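Side-chain contacts in aminotransferase, class III (Deinococcus radiodurans, PDB 3I4J), which probably works as a pyridoxal-phosphate-dependent transaminase of class III, moving amino groups between an amino donor and a keto acceptor: residues Leu108-Gln111 with Tyr112-Arg116; Glu149-Thr152 with Pro153-Arg156; Gln278-Glu281 with Thr282-Gly286. The protein carries 1 engineered substitution. All coordinates share one frame; numbering follows the deposited sequence.

Interaction 1. Residues Leu108-Gln111 with Tyr112-Arg116; sequences LARQ and YHVER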
loop_
_atom_site.group_PDB
_atom_site.type_symbol
_atom_site.label_atom_id
_atom_site.label_comp_id
_atom_site.label_asym_id
_atom_site.label_seq_id
_atom_site.Cartn_x
_atom_site.Cartn_y
_atom_site.Cartn_z
ATOM N N LEU C 108 -14.891 9.549 1.103
ATOM C CA LEU C 108 -15.022 11.004 1.108
ATOM C C LEU C 108 -16.337 11.474 0.478
ATOM O O LEU C 108 -16.994 12.376 0.999
ATOM C CB LEU C 108 -13.842 11.633 0.363
ATOM C CG LEU C 108 -13.802 13.160 0.266
ATOM C CD1 LEU C 108 -13.861 13.779 1.658
ATOM C CD2 LEU C 108 -12.524 13.579 -0.455
ATOM N N ALA C 109 -16.711 10.873 -0.648
ATOM C CA ALA C 109 -17.951 11.242 -1.323
ATOM C C ALA C 109 -19.130 10.990 -0.394
ATOM O O ALA C 109 -20.038 11.814 -0.294
ATOM C CB ALA C 109 -18.113 10.444 -2.610
ATOM N N ARG C 110 -19.111 9.850 0.292
ATOM C CA ARG C 110 -20.182 9.506 1.221
ATOM C C ARG C 110 -20.190 10.465 2.410
ATOM O O ARG C 110 -21.234 11.018 2.757
ATOM C CB ARG C 110 -20.016 8.057 1.701
ATOM C CG ARG C 110 -20.914 7.640 2.876
ATOM C CD ARG C 110 -22.407 7.770 2.587
ATOM N NE ARG C 110 -23.213 7.359 3.741
ATOM C CZ ARG C 110 -24.521 7.582 3.863
ATOM N NH1 ARG C 110 -25.184 8.212 2.903
ATOM N NH2 ARG C 110 -25.170 7.180 4.950
ATOM N N GLN C 111 -19.030 10.675 3.025
ATOM C CA GLN C 111 -18.953 11.579 4.170
ATOM C C GLN C 111 -19.406 12.995 3.830
ATOM O O GLN C 111 -20.059 13.655 4.635
ATOM C CB GLN C 111 -17.531 11.642 4.733
ATOM C CG GLN C 111 -17.447 12.525 5.973
ATOM C CD GLN C 111 -16.101 12.468 6.659
ATOM O OE1 GLN C 111 -15.226 11.689 6.277
ATOM N NE2 GLN C 111 -15.928 13.294 7.687
ATOM N N TYR C 112 -19.049 13.460 2.640
ATOM C CA TYR C 112 -19.423 14.800 2.195
ATOM C C TYR C 112 -20.926 15.049 2.357
ATOM O O TYR C 112 -21.341 16.053 2.937
ATOM C CB TYR C 112 -19.023 14.983 0.729
ATOM C CG TYR C 112 -19.467 16.290 0.104
ATOM C CD1 TYR C 112 -18.795 17.481 0.377
ATOM C CD2 TYR C 112 -20.553 16.329 -0.772
ATOM C CE1 TYR C 112 -19.193 18.686 -0.211
ATOM C CE2 TYR C 112 -20.961 17.526 -1.365
ATOM C CZ TYR C 112 -20.275 18.698 -1.081
ATOM O OH TYR C 112 -20.660 19.882 -1.672
ATOM N N HIS C 113 -21.740 14.133 1.847
ATOM C CA HIS C 113 -23.187 14.286 1.936
ATOM C C HIS C 113 -23.732 14.114 3.345
ATOM O O HIS C 113 -24.706 14.769 3.726
ATOM C CB HIS C 113 -23.858 13.322 0.961
ATOM C CG HIS C 113 -23.576 13.657 -0.468
ATOM N ND1 HIS C 113 -22.997 12.766 -1.346
ATOM C CD2 HIS C 113 -23.720 14.819 -1.150
ATOM C CE1 HIS C 113 -22.795 13.366 -2.506
ATOM N NE2 HIS C 113 -23.224 14.612 -2.413
ATOM N N VAL C 114 -23.106 13.240 4.123
ATOM C CA VAL C 114 -23.538 13.022 5.497
ATOM C C VAL C 114 -23.300 14.283 6.331
ATOM O O VAL C 114 -24.143 14.667 7.150
ATOM C CB VAL C 114 -22.782 11.833 6.137
ATOM C CG1 VAL C 114 -22.993 11.831 7.648
ATOM C CG2 VAL C 114 -23.285 10.521 5.539
ATOM N N GLU C 115 -22.162 14.932 6.113
ATOM C CA GLU C 115 -21.818 16.148 6.845
ATOM C C GLU C 115 -22.793 17.274 6.522
ATOM O O GLU C 115 -23.070 18.129 7.367
ATOM C CB GLU C 115 -20.406 16.615 6.489
ATOM C CG GLU C 115 -19.276 15.683 6.911
ATOM C CD GLU C 115 -19.147 15.549 8.417
ATOM O OE1 GLU C 115 -19.659 16.431 9.138
ATOM O OE2 GLU C 115 -18.519 14.565 8.878
ATOM N N ARG C 116 -23.301 17.273 5.294
ATOM C CA ARG C 116 -24.235 18.304 4.849
ATOM C C ARG C 116 -25.682 18.008 5.229
ATOM O O ARG C 116 -26.594 18.745 4.847
ATOM C CB ARG C 116 -24.131 18.488 3.331
ATOM C CG ARG C 116 -22.763 18.933 2.845
ATOM C CD ARG C 116 -22.758 19.040 1.334
ATOM N NE ARG C 116 -23.712 20.050 0.891
ATOM C CZ ARG C 116 -24.141 20.181 -0.357
ATOM N NH1 ARG C 116 -23.701 19.358 -1.299
ATOM N NH2 ARG C 116 -25.015 21.129 -0.661
#
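Q111 and E115, one helical turn apart, are joined by a side-chain hydrogen bond: NE2 of Q111 donates an N-H to OE2 of E115 over 3.1 Å, nearly in the amide plane. The carboxylate oxygen takes it on its anti side, with the donor about 30° out of the carboxylate plane, and the amide and carboxylate planes stand 47° apart. The two chains run side by side and point the same way, Q111 extended and E115 folded at chi2, a bend that brings its carboxylate alongside the amide.

In a packing contact, the V114 methyl CG2 lies over one face of the R110 guanidinium, 3.6 Å from R110 CZ. The N-H groups of R110 are bonded elsewhere: NE to the carbonyl of L150, NH1 to those of P119 and R121.

Backbone bonds hold the same spacing, from V114 N to R110 O, from E115 N to Q111 O, and from Y112 N to L108 O at 2.8 Å. The Y112 and H113 side chains touch I227 of strand 227-231.

This i to i+4 pairing is that of an alpha-helix near its C-terminal end, here helix 98-115, packed against the large mixed sheet of the PLP-dependent aminotransferase fold.

Interaction 2. Residues Glu149-Thr152 with Pro153-Arg156; sequences ELYT and PLMR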
loop_
_atom_site.group_PDB
_atom_site.type_symbol
_atom_site.label_atom_id
_atom_site.label_comp_id
_atom_site.label_asym_id
_atom_site.label_seq_id
_atom_site.Cartn_x
_atom_site.Cartn_y
_atom_site.Cartn_z
ATOM N N GLU C 149 -21.783 2.941 11.265
ATOM C CA GLU C 149 -23.184 2.939 10.854
ATOM C C GLU C 149 -23.491 3.959 9.765
ATOM O O GLU C 149 -24.525 3.873 9.100
ATOM C CB GLU C 149 -24.093 3.181 12.069
ATOM C CG GLU C 149 -23.823 4.474 12.835
ATOM C CD GLU C 149 -22.411 4.549 13.396
ATOM O OE1 GLU C 149 -21.981 3.589 14.074
ATOM O OE2 GLU C 149 -21.729 5.570 13.160
ATOM N N LEU C 150 -22.593 4.921 9.579
ATOM C CA LEU C 150 -22.785 5.952 8.564
ATOM C C LEU C 150 -22.286 5.503 7.191
ATOM O O LEU C 150 -22.590 6.136 6.179
ATOM C CB LEU C 150 -22.046 7.231 8.964
ATOM C CG LEU C 150 -22.466 7.910 10.270
ATOM C CD1 LEU C 150 -21.581 9.129 10.513
ATOM C CD2 LEU C 150 -23.933 8.320 10.192
ATOM N N TYR C 151 -21.537 4.406 7.158
ATOM C CA TYR C 151 -20.971 3.907 5.907
ATOM C C TYR C 151 -21.460 2.528 5.465
ATOM O O TYR C 151 -21.147 2.069 4.368
ATOM C CB TYR C 151 -19.450 3.924 6.024
ATOM C CG TYR C 151 -18.921 5.325 6.234
ATOM C CD1 TYR C 151 -18.648 6.155 5.149
ATOM C CD2 TYR C 151 -18.754 5.843 7.520
ATOM C CE1 TYR C 151 -18.222 7.471 5.334
ATOM C CE2 TYR C 151 -18.329 7.162 7.719
ATOM C CZ TYR C 151 -18.066 7.969 6.622
ATOM O OH TYR C 151 -17.649 9.271 6.811
ATOM N N THR C 152 -22.240 1.871 6.315
ATOM C CA THR C 152 -22.765 0.554 5.982
ATOM C C THR C 152 -23.651 0.532 4.724
ATOM O O THR C 152 -23.786 -0.501 4.076
ATOM C CB THR C 152 -23.581 -0.011 7.148
ATOM O OG1 THR C 152 -24.220 -1.228 6.743
ATOM C CG2 THR C 152 -24.624 0.983 7.570
ATOM N N PRO C 153 -24.286 1.664 4.372
ATOM C CA PRO C 153 -25.115 1.590 3.165
ATOM C C PRO C 153 -24.316 1.283 1.897
ATOM O O PRO C 153 -24.876 0.820 0.906
ATOM C CB PRO C 153 -25.797 2.961 3.125
ATOM C CG PRO C 153 -24.846 3.846 3.878
ATOM C CD PRO C 153 -24.427 2.977 5.025
ATOM N N LEU C 154 -23.009 1.535 1.938
ATOM C CA LEU C 154 -22.141 1.264 0.793
ATOM C C LEU C 154 -21.966 -0.241 0.583
ATOM O O LEU C 154 -21.499 -0.681 -0.471
ATOM C CB LEU C 154 -20.772 1.924 1.000
ATOM C CG LEU C 154 -20.632 3.425 0.710
ATOM C CD1 LEU C 154 -21.811 4.203 1.275
ATOM C CD2 LEU C 154 -19.327 3.923 1.306
ATOM N N MET C 155 -22.350 -1.025 1.589
ATOM C CA MET C 155 -22.235 -2.479 1.522
ATOM C C MET C 155 -23.406 -3.094 0.764
ATOM O O MET C 155 -23.350 -4.255 0.367
ATOM C CB MET C 155 -22.207 -3.089 2.934
ATOM C CG MET C 155 -21.070 -2.632 3.841
ATOM S SD MET C 155 -21.172 -3.410 5.502
ATOM C CE MET C 155 -20.115 -4.807 5.270
ATOM N N ARG C 156 -24.472 -2.324 0.578
ATOM C CA ARG C 156 -25.647 -2.833 -0.120
ATOM C C ARG C 156 -25.450 -2.895 -1.627
ATOM O O ARG C 156 -24.879 -1.988 -2.225
ATOM C CB ARG C 156 -26.871 -1.972 0.187
ATOM C CG ARG C 156 -27.273 -1.946 1.656
ATOM C CD ARG C 156 -28.752 -1.617 1.795
ATOM N NE ARG C 156 -29.069 -0.252 1.387
ATOM C CZ ARG C 156 -28.949 0.813 2.174
ATOM N NH1 ARG C 156 -28.517 0.672 3.419
ATOM N NH2 ARG C 156 -29.269 2.018 1.719
#
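A short 3-10 turn, set in the loop between strands 123-127 and 162-163, brings Y151 and T152 against L154 and M155. Its two bonds across the contact are both of the i to i+3 kind: L154 N gives to Y151 O at 3.1 Å, and M155 N to T152 O at 2.9 Å. Each donor stands well above the plane of the carbonyl it meets, by 47° at Y151 and 55° at T152, so neither bond uses a lone-pair direction.

P153 sits early in this turn, where its ring nitrogen has no hydrogen to give. The methyl CG2 of T152 lies against the proline ring, apparently close to P153 CD, though the place of that CD is doubtful. It is put there by the torsion of T152: OG1 lies anti to the backbone N (chi1 173°), which leaves the methyl between that nitrogen and the carbonyl carbon.

Helix 98-115 packs on this loop: R110 touches Y151, P153 and L154, and K107 makes a cation-pi contact with the Y151 ring.

With its carbonyl at the start of the turn, Y151 also meets L154 by side chain: CD2 of L154 lies at the edge of the tyrosine ring, near its plane, 4.5 Å from Y151 CD1, a loose apolar touch. The CB of L154 lies closer, 3.4 Å from Y151 O. On T152 the carbonyl oxygen, besides accepting the M155 N-H, has M155 CB beside it at 3.2 Å, and the thioether crosses the threonine at about a right angle, with M155 SD 3.9 Å from T152 OG1.

Interaction 3. Residues Gln278-Glu281 with Thr282-Gly286; sequences QVYE and TVMGG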
loop_
_atom_site.group_PDB
_atom_site.type_symbol
_atom_site.label_atom_id
_atom_site.label_comp_id
_atom_site.label_asym_id
_atom_site.label_seq_id
_atom_site.Cartn_x
_atom_site.Cartn_y
_atom_site.Cartn_z
ATOM N N GLN C 278 -14.167 22.807 -1.423
ATOM C CA GLN C 278 -15.509 22.646 -0.864
ATOM C C GLN C 278 -15.672 21.297 -0.165
ATOM O O GLN C 278 -16.229 21.210 0.928
ATOM C CB GLN C 278 -16.542 22.768 -1.989
ATOM C CG GLN C 278 -17.926 22.230 -1.669
ATOM C CD GLN C 278 -18.733 23.155 -0.787
ATOM O OE1 GLN C 278 -18.375 23.405 0.366
ATOM N NE2 GLN C 278 -19.833 23.672 -1.325
ATOM N N VAL C 279 -15.192 20.241 -0.810
ATOM C CA VAL C 279 -15.294 18.904 -0.247
ATOM C C VAL C 279 -14.401 18.770 0.989
ATOM O O VAL C 279 -14.828 18.246 2.018
ATOM C CB VAL C 279 -14.902 17.845 -1.291
ATOM C CG1 VAL C 279 -14.943 16.456 -0.670
ATOM C CG2 VAL C 279 -15.859 17.927 -2.484
ATOM N N TYR C 280 -13.168 19.252 0.885
ATOM C CA TYR C 280 -12.224 19.197 2.003
ATOM C C TYR C 280 -12.768 19.947 3.221
ATOM O O TYR C 280 -12.793 19.417 4.333
ATOM C CB TYR C 280 -10.882 19.815 1.592
ATOM C CG TYR C 280 -9.887 19.955 2.725
ATOM C CD1 TYR C 280 -9.360 18.832 3.361
ATOM C CD2 TYR C 280 -9.466 21.215 3.158
ATOM C CE1 TYR C 280 -8.438 18.954 4.402
ATOM C CE2 TYR C 280 -8.547 21.351 4.200
ATOM C CZ TYR C 280 -8.039 20.215 4.817
ATOM O OH TYR C 280 -7.143 20.346 5.852
ATOM N N GLU C 281 -13.205 21.185 3.005
ATOM C CA GLU C 281 -13.736 22.010 4.090
ATOM C C GLU C 281 -14.962 21.393 4.764
ATOM O O GLU C 281 -15.158 21.548 5.970
ATOM C CB GLU C 281 -14.083 23.402 3.562
ATOM C CG GLU C 281 -12.891 24.193 3.058
ATOM C CD GLU C 281 -13.304 25.464 2.338
ATOM O OE1 GLU C 281 -14.198 26.172 2.853
ATOM O OE2 GLU C 281 -12.732 25.760 1.265
ATOM N N THR C 282 -15.788 20.698 3.990
ATOM C CA THR C 282 -16.985 20.060 4.530
ATOM C C THR C 282 -16.618 18.925 5.482
ATOM O O THR C 282 -17.212 18.776 6.553
ATOM C CB THR C 282 -17.870 19.492 3.395
ATOM O OG1 THR C 282 -18.396 20.575 2.619
ATOM C CG2 THR C 282 -19.020 18.669 3.957
ATOM N N VAL C 283 -15.630 18.129 5.092
ATOM C CA VAL C 283 -15.198 17.013 5.920
ATOM C C VAL C 283 -14.400 17.486 7.141
ATOM O O VAL C 283 -14.489 16.885 8.211
ATOM C CB VAL C 283 -14.366 15.988 5.090
ATOM C CG1 VAL C 283 -13.171 16.665 4.460
ATOM C CG2 VAL C 283 -13.914 14.845 5.972
ATOM N N MET C 284 -13.633 18.565 6.992
ATOM C CA MET C 284 -12.855 19.086 8.116
ATOM C C MET C 284 -13.786 19.639 9.192
ATOM O O MET C 284 -13.480 19.579 10.382
ATOM C CB MET C 284 -11.889 20.182 7.657
ATOM C CG MET C 284 -10.678 19.669 6.883
ATOM S SD MET C 284 -9.640 18.490 7.817
ATOM C CE MET C 284 -10.222 16.925 7.143
ATOM N N GLY C 285 -14.927 20.174 8.765
ATOM C CA GLY C 285 -15.889 20.710 9.710
ATOM C C GLY C 285 -16.591 19.588 10.451
ATOM O O GLY C 285 -16.507 18.422 10.056
ATOM N N GLY C 286 -17.286 19.934 11.530
ATOM C CA GLY C 286 -17.989 18.929 12.306
ATOM C C GLY C 286 -17.135 17.707 12.590
ATOM O O GLY C 286 -17.591 16.572 12.455
#
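Over one face of the Y280 ring lies the CG methylene of M284, 3.6 Å from the ring centroid and 21° off its normal, a CH-pi contact. The methylene is offset toward the rim, nearest CZ and CE1 of Y280. Beyond it the sulfur stands obliquely to the same ring, M284 SD being 4.4 Å from the centroid, which makes this a Met-aromatic pair as well. Bends at chi2 (-59°) and chi3 of M284 carry the thioether along the CE1 side of the tyrosine. The second subunit packs here too: its F5 meets the Y280 ring edge-to-face and its Y6 packs on Y280 and M284.

The polar contact is made two residues earlier at each end, between Q278 and T282. The Q278 carbonyl oxygen is gripped twice by one residue, from opposite faces of its plane: T282 N comes at 3.1 Å and the hydroxyl, T282 OG1, at 2.8 Å. With OG1 anti to the carbonyl carbon of T282 (chi1 -67°), the hydroxyl turns back along the helix onto that oxygen.

Further backbone bonds run from V283 N to V279 O at 3.2 Å and from G285 N to E281 O at 3.1 Å. G285 is the first residue to leave helical backbone angles.

A threonine hydroxyl bonded to the carbonyl four residues back, with a tyrosine-methionine pair at the same spacing, is a pattern of alpha-helical i to i+4 contacts; here they run through nearly the whole of the short helix 277-284, at the dimer interface.

Overall arrangement
Along the chain the contacts come in the order 1, 2, 3, all on the same side of the chain's centre. Interaction 1, on helix 98-115, lies in the middle: its centre is about 12 Å from that of interaction 2 and about 9 Å from that of interaction 3, and it touches both. Interactions 2 and 3 are about 20 Å apart between centres and do not meet. R110 and Q111 face the loop 149-156, whereas Q111, Y112 and E115 pack on helix 277-284. The end of helix 98-115 is thus sandwiched between a surface loop and a second helix, which, at interaction 3, carries the packing on to the other subunit.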